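Local coordinates for relaxosome protein TraM (Escherichia coli, PDB 4QPO) that binds plasmid DNA through its N-terminal ribbon-helix-helix domain, as part of the relaxosome that prepares the plasmid for conjugative transfer, at residues L5-N9 / D10-K14; V32-S35 / A36-M40. One frame throughout, in Å; residues are numbered along the deposited sequence.

Interaction 1: residues L5-N9 / D10-K14; sequences LYISN and DAYEK
S8 and A11 meet where the ribbon of a ribbon-helix-helix domain turns into its first helix, a compact example of how a serine N-cap starts a helix. The hydroxyl OG of S8 accepts a hydrogen bond from A11 N, 3.1 Å away, and OG also touches A11 CB. Placing OG between the backbone N and the carbonyl carbon (chi1 62°) turns it toward the backbone N of A11; it is gripped a second time by a hydrogen bond with E43 of the second subunit, so one hydroxyl ties a helix start to the second subunit. The carbonyl of S8 accepts Y12 N, opening the regular helical pattern.

I7, the residue before the cap, is buried and points toward the first helical turn. Its CB stands 4.2 Å from A11 CB, while CG1 carries the branch onward until CD1 lands against Y12, 3.7 Å from CA and close to CB. The same methyl lies at the edge of the Y12 ring, near its plane. On the outer, exposed side, N9 and E13 are one helical turn apart, with E13 N bonded to N9 O. CB and CG of E13 both pass that carbonyl, CG 3.2 Å from N9 O; CD comes 3.4 Å from N9 ND2, and OE1 stays farther from the amide than OE2. With amide and carboxylate planes 68° apart, N9 ND2 gives E13 OE2 a weak, bent hydrogen bond of 3.0 Å.

Interaction 2: residues V32-S35 / A36-M40; sequences VSFS and ATASM
The carbonyl oxygen of S33 takes two donors from T37: the backbone N at 3.2 Å, with a nearly straight N-H, and the hydroxyl OG1 in a weaker bond of 3.3 Å. This is a familiar habit of threonine in helices, whose hydroxyl can share the carbonyl one turn earlier with its own backbone N. The torsion of T37 makes it possible, for OG1 stands opposite the carbonyl carbon and beside the backbone N (chi1 -68°), with both donors facing back down the helix.

S33 is the N-cap of the second helix of the ribbon-helix-helix unit. Its OG rests against the methyl of A36, 3.3 Å away. Just before the cap, V32 lies alongside T37, their side chains pointing the same way, and CG2 of V32 comes 3.7 Å from T37 OG1; V32 is poorly ordered, and that touch is correspondingly less certain.

F34 is the first residue of the helix, and the pattern continues: its carbonyl O receives A38 N at 2.8 Å, and the S35 carbonyl binds S39 N at the same length. The F34 ring leans forward along the helix and meets the methyl of A38 obliquely, CE1 4.2 Å from CB. F34 and T37 both pack on I15 of helix 9-23, and A38 meets L5 of the second subunit, placing this helix start between the preceding helix and the partner's strand.

From the N terminus, strand 2-6 pairs antiparallel with its counterpart in the second subunit, and interaction 1 then turns the chain into helix 9-23. That helix ends before the chain loops round to interaction 2, which starts helix 34-52. The two contacts are in series, neither enclosing nor crossing the other, and each closes only a short local turn. Their centres lie about 13 Å apart, yet the fold brings them together: Y12 CD1 comes within 3.3 Å of F34 CZ, their ring planes about 35° apart, and I7 CD1 also reaches F34 CZ. The residue after the strand and the starts of both helices thus meet in one apolar junction, and both interactions touch the second subunit.

Interaction 1: residues L5-N9 / D10-K14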
ATOM      1  N   LEU A   5     -20.273   5.302   0.327  1.00 47.95           N
ATOM      2  CA  LEU A   5     -19.249   4.765   1.213  1.00 43.99           C
ATOM      3  C   LEU A   5     -19.369   5.372   2.593  1.00 40.69           C
ATOM      4  O   LEU A   5     -19.687   6.542   2.748  1.00 41.15           O
ATOM      5  CB  LEU A   5     -17.834   5.026   0.672  1.00 43.01           C
ATOM      6  CG  LEU A   5     -17.533   4.449  -0.705  1.00 46.33           C
ATOM      7  CD1 LEU A   5     -16.033   4.363  -0.893  1.00 46.33           C
ATOM      8  CD2 LEU A   5     -18.170   3.074  -0.800  1.00 47.62           C
ATOM      9  N   TYR A   6     -19.089   4.547   3.586  1.00 39.03           N
ATOM     10  CA  TYR A   6     -18.862   5.017   4.932  1.00 39.31           C
ATOM     11  C   TYR A   6     -17.356   5.125   5.150  1.00 42.93           C
ATOM     12  O   TYR A   6     -16.617   4.174   4.884  1.00 42.80           O
ATOM     13  CB  TYR A   6     -19.502   4.067   5.941  1.00 39.25           C
ATOM     14  CG  TYR A   6     -21.002   4.178   5.940  1.00 43.58           C
ATOM     15  CD1 TYR A   6     -21.652   5.187   6.652  1.00 47.51           C
ATOM     16  CD2 TYR A   6     -21.775   3.291   5.212  1.00 45.74           C
ATOM     17  CE1 TYR A   6     -23.064   5.295   6.639  1.00 49.14           C
ATOM     18  CE2 TYR A   6     -23.170   3.395   5.173  1.00 49.09           C
ATOM     19  CZ  TYR A   6     -23.807   4.392   5.895  1.00 52.52           C
ATOM     20  OH  TYR A   6     -25.186   4.466   5.851  1.00 55.69           O
ATOM     21  N   ILE A   7     -16.884   6.280   5.599  1.00 43.18           N
ATOM     22  CA  ILE A   7     -15.487   6.364   5.988  1.00 45.85           C
ATOM     23  C   ILE A   7     -15.370   7.000   7.368  1.00 48.38           C
ATOM     24  O   ILE A   7     -16.185   7.834   7.746  1.00 52.41           O
ATOM     25  CB  ILE A   7     -14.634   7.155   4.973  1.00 46.57           C
ATOM     26  CG1 ILE A   7     -15.049   8.626   4.924  1.00 51.01           C
ATOM     27  CG2 ILE A   7     -14.694   6.502   3.592  1.00 45.50           C
ATOM     28  CD1 ILE A   7     -14.116   9.496   4.094  1.00 51.77           C
ATOM     29  N   SER A   8     -14.354   6.594   8.114  1.00 48.38           N
ATOM     30  CA  SER A   8     -14.152   7.096   9.469  1.00 53.71           C
ATOM     31  C   SER A   8     -13.875   8.589   9.461  1.00 54.73           C
ATOM     32  O   SER A   8     -13.454   9.139   8.432  1.00 53.67           O
ATOM     33  CB  SER A   8     -12.997   6.354  10.144  1.00 54.96           C
ATOM     34  OG  SER A   8     -11.793   6.568   9.438  1.00 55.10           O
ATOM     35  N   ASN A   9     -14.114   9.238  10.601  1.00 71.22           N
ATOM     36  CA  ASN A   9     -13.786  10.653  10.775  1.00 75.81           C
ATOM     37  C   ASN A   9     -12.300  10.892  10.518  1.00 74.57           C
ATOM     38  O   ASN A   9     -11.910  11.886   9.898  1.00 73.84           O
ATOM     39  CB  ASN A   9     -14.180  11.127  12.181  1.00 82.07           C
ATOM     40  CG  ASN A   9     -13.790  12.584  12.452  1.00 89.79           C
ATOM     41  OD1 ASN A   9     -14.439  13.519  11.966  1.00 92.49           O
ATOM     42  ND2 ASN A   9     -12.739  12.780  13.256  1.00 93.02           N
ATOM     43  N   ASP A  10     -11.482   9.957  10.983  1.00 75.02           N
ATOM     44  CA  ASP A  10     -10.047   9.993  10.763  1.00 77.05           C
ATOM     45  C   ASP A  10      -9.681   9.988   9.273  1.00 71.35           C
ATOM     46  O   ASP A  10      -8.859  10.787   8.818  1.00 71.01           O
ATOM     47  CB  ASP A  10      -9.400   8.804  11.467  1.00 83.60           C
ATOM     48  CG  ASP A  10      -7.929   8.688  11.164  1.00 90.76           C
ATOM     49  OD1 ASP A  10      -7.201   9.692  11.334  1.00 97.75           O
ATOM     50  OD2 ASP A  10      -7.502   7.594  10.743  1.00 90.90           O
ATOM     51  N   ALA A  11     -10.286   9.072   8.525  1.00 64.24           N
ATOM     52  CA  ALA A  11     -10.077   8.997   7.081  1.00 61.84           C
ATOM     53  C   ALA A  11     -10.516  10.290   6.410  1.00 64.72           C
ATOM     54  O   ALA A  11      -9.774  10.872   5.626  1.00 63.68           O
ATOM     55  CB  ALA A  11     -10.825   7.811   6.490  1.00 56.37           C
ATOM     56  N   TYR A  12     -11.728  10.727   6.721  1.00 58.18           N
ATOM     57  CA  TYR A  12     -12.253  11.931   6.122  1.00 64.90           C
ATOM     58  C   TYR A  12     -11.284  13.103   6.336  1.00 65.92           C
ATOM     59  O   TYR A  12     -10.947  13.817   5.387  1.00 65.57           O
ATOM     60  CB  TYR A  12     -13.636  12.253   6.695  1.00 68.12           C
ATOM     61  CG  TYR A  12     -14.226  13.518   6.120  1.00 74.41           C
ATOM     62  CD1 TYR A  12     -14.968  13.495   4.942  1.00 75.05           C
ATOM     63  CD2 TYR A  12     -14.022  14.743   6.744  1.00 79.26           C
ATOM     64  CE1 TYR A  12     -15.497  14.664   4.415  1.00 79.42           C
ATOM     65  CE2 TYR A  12     -14.541  15.910   6.221  1.00 83.62           C
ATOM     66  CZ  TYR A  12     -15.277  15.868   5.061  1.00 83.52           C
ATOM     67  OH  TYR A  12     -15.792  17.041   4.553  1.00 87.55           O
ATOM     68  N   GLU A  13     -10.818  13.268   7.573  1.00 67.03           N
ATOM     69  CA  GLU A  13      -9.828  14.299   7.912  1.00 73.68           C
ATOM     70  C   GLU A  13      -8.553  14.211   7.069  1.00 71.94           C
ATOM     71  O   GLU A  13      -8.042  15.234   6.600  1.00 74.14           O
ATOM     72  CB  GLU A  13      -9.455  14.216   9.396  1.00 80.06           C
ATOM     73  CG  GLU A  13     -10.521  14.721  10.351  1.00 87.91           C
ATOM     74  CD  GLU A  13     -10.138  14.525  11.811  1.00 95.15           C
ATOM     75  OE1 GLU A  13      -9.141  13.819  12.085  1.00 97.13           O
ATOM     76  OE2 GLU A  13     -10.839  15.077  12.684  1.00 98.99           O
ATOM     77  N   LYS A  14      -8.036  12.996   6.897  1.00 67.73           N
ATOM     78  CA  LYS A  14      -6.806  12.784   6.143  1.00 69.04           C
ATOM     79  C   LYS A  14      -6.971  13.213   4.682  1.00 69.04           C
ATOM     80  O   LYS A  14      -6.034  13.739   4.085  1.00 67.76           O
ATOM     81  CB  LYS A  14      -6.359  11.310   6.208  1.00 63.75           C
ATOM     82  CG  LYS A  14      -5.963  10.802   7.590  1.00 70.98           C
ATOM     83  CD  LYS A  14      -4.629  11.372   8.029  1.00 76.73           C
ATOM     84  CE  LYS A  14      -3.547  11.133   6.973  1.00 78.57           C
ATOM     85  NZ  LYS A  14      -2.172  11.415   7.496  1.00 84.69           N
TER

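Interaction 2: residues V32-S35 / A36-M40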
ATOM      1  N   VAL A  32      -8.334  19.393  -7.260  1.00130.32           N
ATOM      2  CA  VAL A  32      -8.043  18.582  -6.066  1.00120.98           C
ATOM      3  C   VAL A  32      -9.233  18.549  -5.085  1.00112.34           C
ATOM      4  O   VAL A  32      -9.074  18.418  -3.867  1.00113.62           O
ATOM      5  CB  VAL A  32      -6.718  19.041  -5.345  1.00161.33           C
ATOM      6  CG1 VAL A  32      -6.894  20.254  -4.408  1.00161.04           C
ATOM      7  CG2 VAL A  32      -6.115  17.875  -4.586  1.00157.12           C
ATOM      8  N   SER A  33     -10.437  18.605  -5.648  1.00104.79           N
ATOM      9  CA  SER A  33     -11.665  18.438  -4.879  1.00 93.11           C
ATOM     10  C   SER A  33     -11.671  17.155  -4.035  1.00 82.16           C
ATOM     11  O   SER A  33     -10.883  16.228  -4.272  1.00 73.56           O
ATOM     12  CB  SER A  33     -12.862  18.427  -5.820  1.00 92.79           C
ATOM     13  OG  SER A  33     -12.741  17.365  -6.746  1.00 90.64           O
ATOM     14  N   PHE A  34     -12.562  17.110  -3.050  1.00 66.44           N
ATOM     15  CA  PHE A  34     -12.618  15.982  -2.140  1.00 60.93           C
ATOM     16  C   PHE A  34     -12.868  14.689  -2.918  1.00 55.59           C
ATOM     17  O   PHE A  34     -12.158  13.690  -2.744  1.00 51.72           O
ATOM     18  CB  PHE A  34     -13.700  16.190  -1.077  1.00 62.51           C
ATOM     19  CG  PHE A  34     -13.759  15.088  -0.053  1.00 61.18           C
ATOM     20  CD1 PHE A  34     -14.510  13.944  -0.281  1.00 59.16           C
ATOM     21  CD2 PHE A  34     -13.060  15.188   1.138  1.00 62.17           C
ATOM     22  CE1 PHE A  34     -14.558  12.931   0.662  1.00 57.03           C
ATOM     23  CE2 PHE A  34     -13.109  14.171   2.078  1.00 58.13           C
ATOM     24  CZ  PHE A  34     -13.856  13.048   1.838  1.00 56.83           C
ATOM     25  N   SER A  35     -13.877  14.723  -3.781  1.00 56.40           N
ATOM     26  CA  SER A  35     -14.302  13.528  -4.506  1.00 57.52           C
ATOM     27  C   SER A  35     -13.204  13.013  -5.413  1.00 56.42           C
ATOM     28  O   SER A  35     -12.962  11.824  -5.475  1.00 53.70           O
ATOM     29  CB  SER A  35     -15.559  13.816  -5.332  1.00 62.47           C
ATOM     30  OG  SER A  35     -16.663  14.073  -4.487  1.00 63.68           O
ATOM     31  N   ALA A  36     -12.549  13.921  -6.126  1.00 62.04           N
ATOM     32  CA  ALA A  36     -11.500  13.533  -7.057  1.00 62.87           C
ATOM     33  C   ALA A  36     -10.402  12.776  -6.323  1.00 60.23           C
ATOM     34  O   ALA A  36      -9.933  11.737  -6.789  1.00 58.83           O
ATOM     35  CB  ALA A  36     -10.933  14.758  -7.765  1.00 67.38           C
ATOM     36  N   THR A  37     -10.025  13.293  -5.156  1.00 60.85           N
ATOM     37  CA  THR A  37      -8.992  12.698  -4.327  1.00 59.73           C
ATOM     38  C   THR A  37      -9.448  11.357  -3.758  1.00 54.93           C
ATOM     39  O   THR A  37      -8.711  10.372  -3.815  1.00 52.04           O
ATOM     40  CB  THR A  37      -8.590  13.655  -3.184  1.00 62.83           C
ATOM     41  OG1 THR A  37      -7.923  14.779  -3.749  1.00 70.19           O
ATOM     42  CG2 THR A  37      -7.643  12.984  -2.208  1.00 62.28           C
ATOM     43  N   ALA A  38     -10.663  11.329  -3.223  1.00 52.05           N
ATOM     44  CA  ALA A  38     -11.259  10.111  -2.701  1.00 47.10           C
ATOM     45  C   ALA A  38     -11.312   9.021  -3.764  1.00 49.53           C
ATOM     46  O   ALA A  38     -10.991   7.871  -3.508  1.00 50.43           O
ATOM     47  CB  ALA A  38     -12.666  10.398  -2.173  1.00 46.28           C
ATOM     48  N   SER A  39     -11.725   9.403  -4.959  1.00 50.11           N
ATOM     49  CA  SER A  39     -11.863   8.468  -6.057  1.00 49.54           C
ATOM     50  C   SER A  39     -10.490   7.954  -6.470  1.00 49.64           C
ATOM     51  O   SER A  39     -10.304   6.771  -6.785  1.00 45.49           O
ATOM     52  CB  SER A  39     -12.588   9.164  -7.213  1.00 54.25           C
ATOM     53  OG  SER A  39     -12.512   8.406  -8.399  1.00 59.35           O
ATOM     54  N   MET A  40      -9.513   8.851  -6.427  1.00 51.82           N
ATOM     55  CA  MET A  40      -8.146   8.507  -6.771  1.00 50.75           C
ATOM     56  C   MET A  40      -7.586   7.522  -5.765  1.00 43.97           C
ATOM     57  O   MET A  40      -6.840   6.619  -6.121  1.00 42.41           O
ATOM     58  CB  MET A  40      -7.264   9.764  -6.828  1.00 57.33           C
ATOM     59  CG  MET A  40      -5.882   9.532  -7.430  1.00 60.80           C
ATOM     60  SD  MET A  40      -4.543  10.138  -6.382  1.00133.91           S
ATOM     61  CE  MET A  40      -4.620   8.939  -5.072  1.00 45.75           C
TER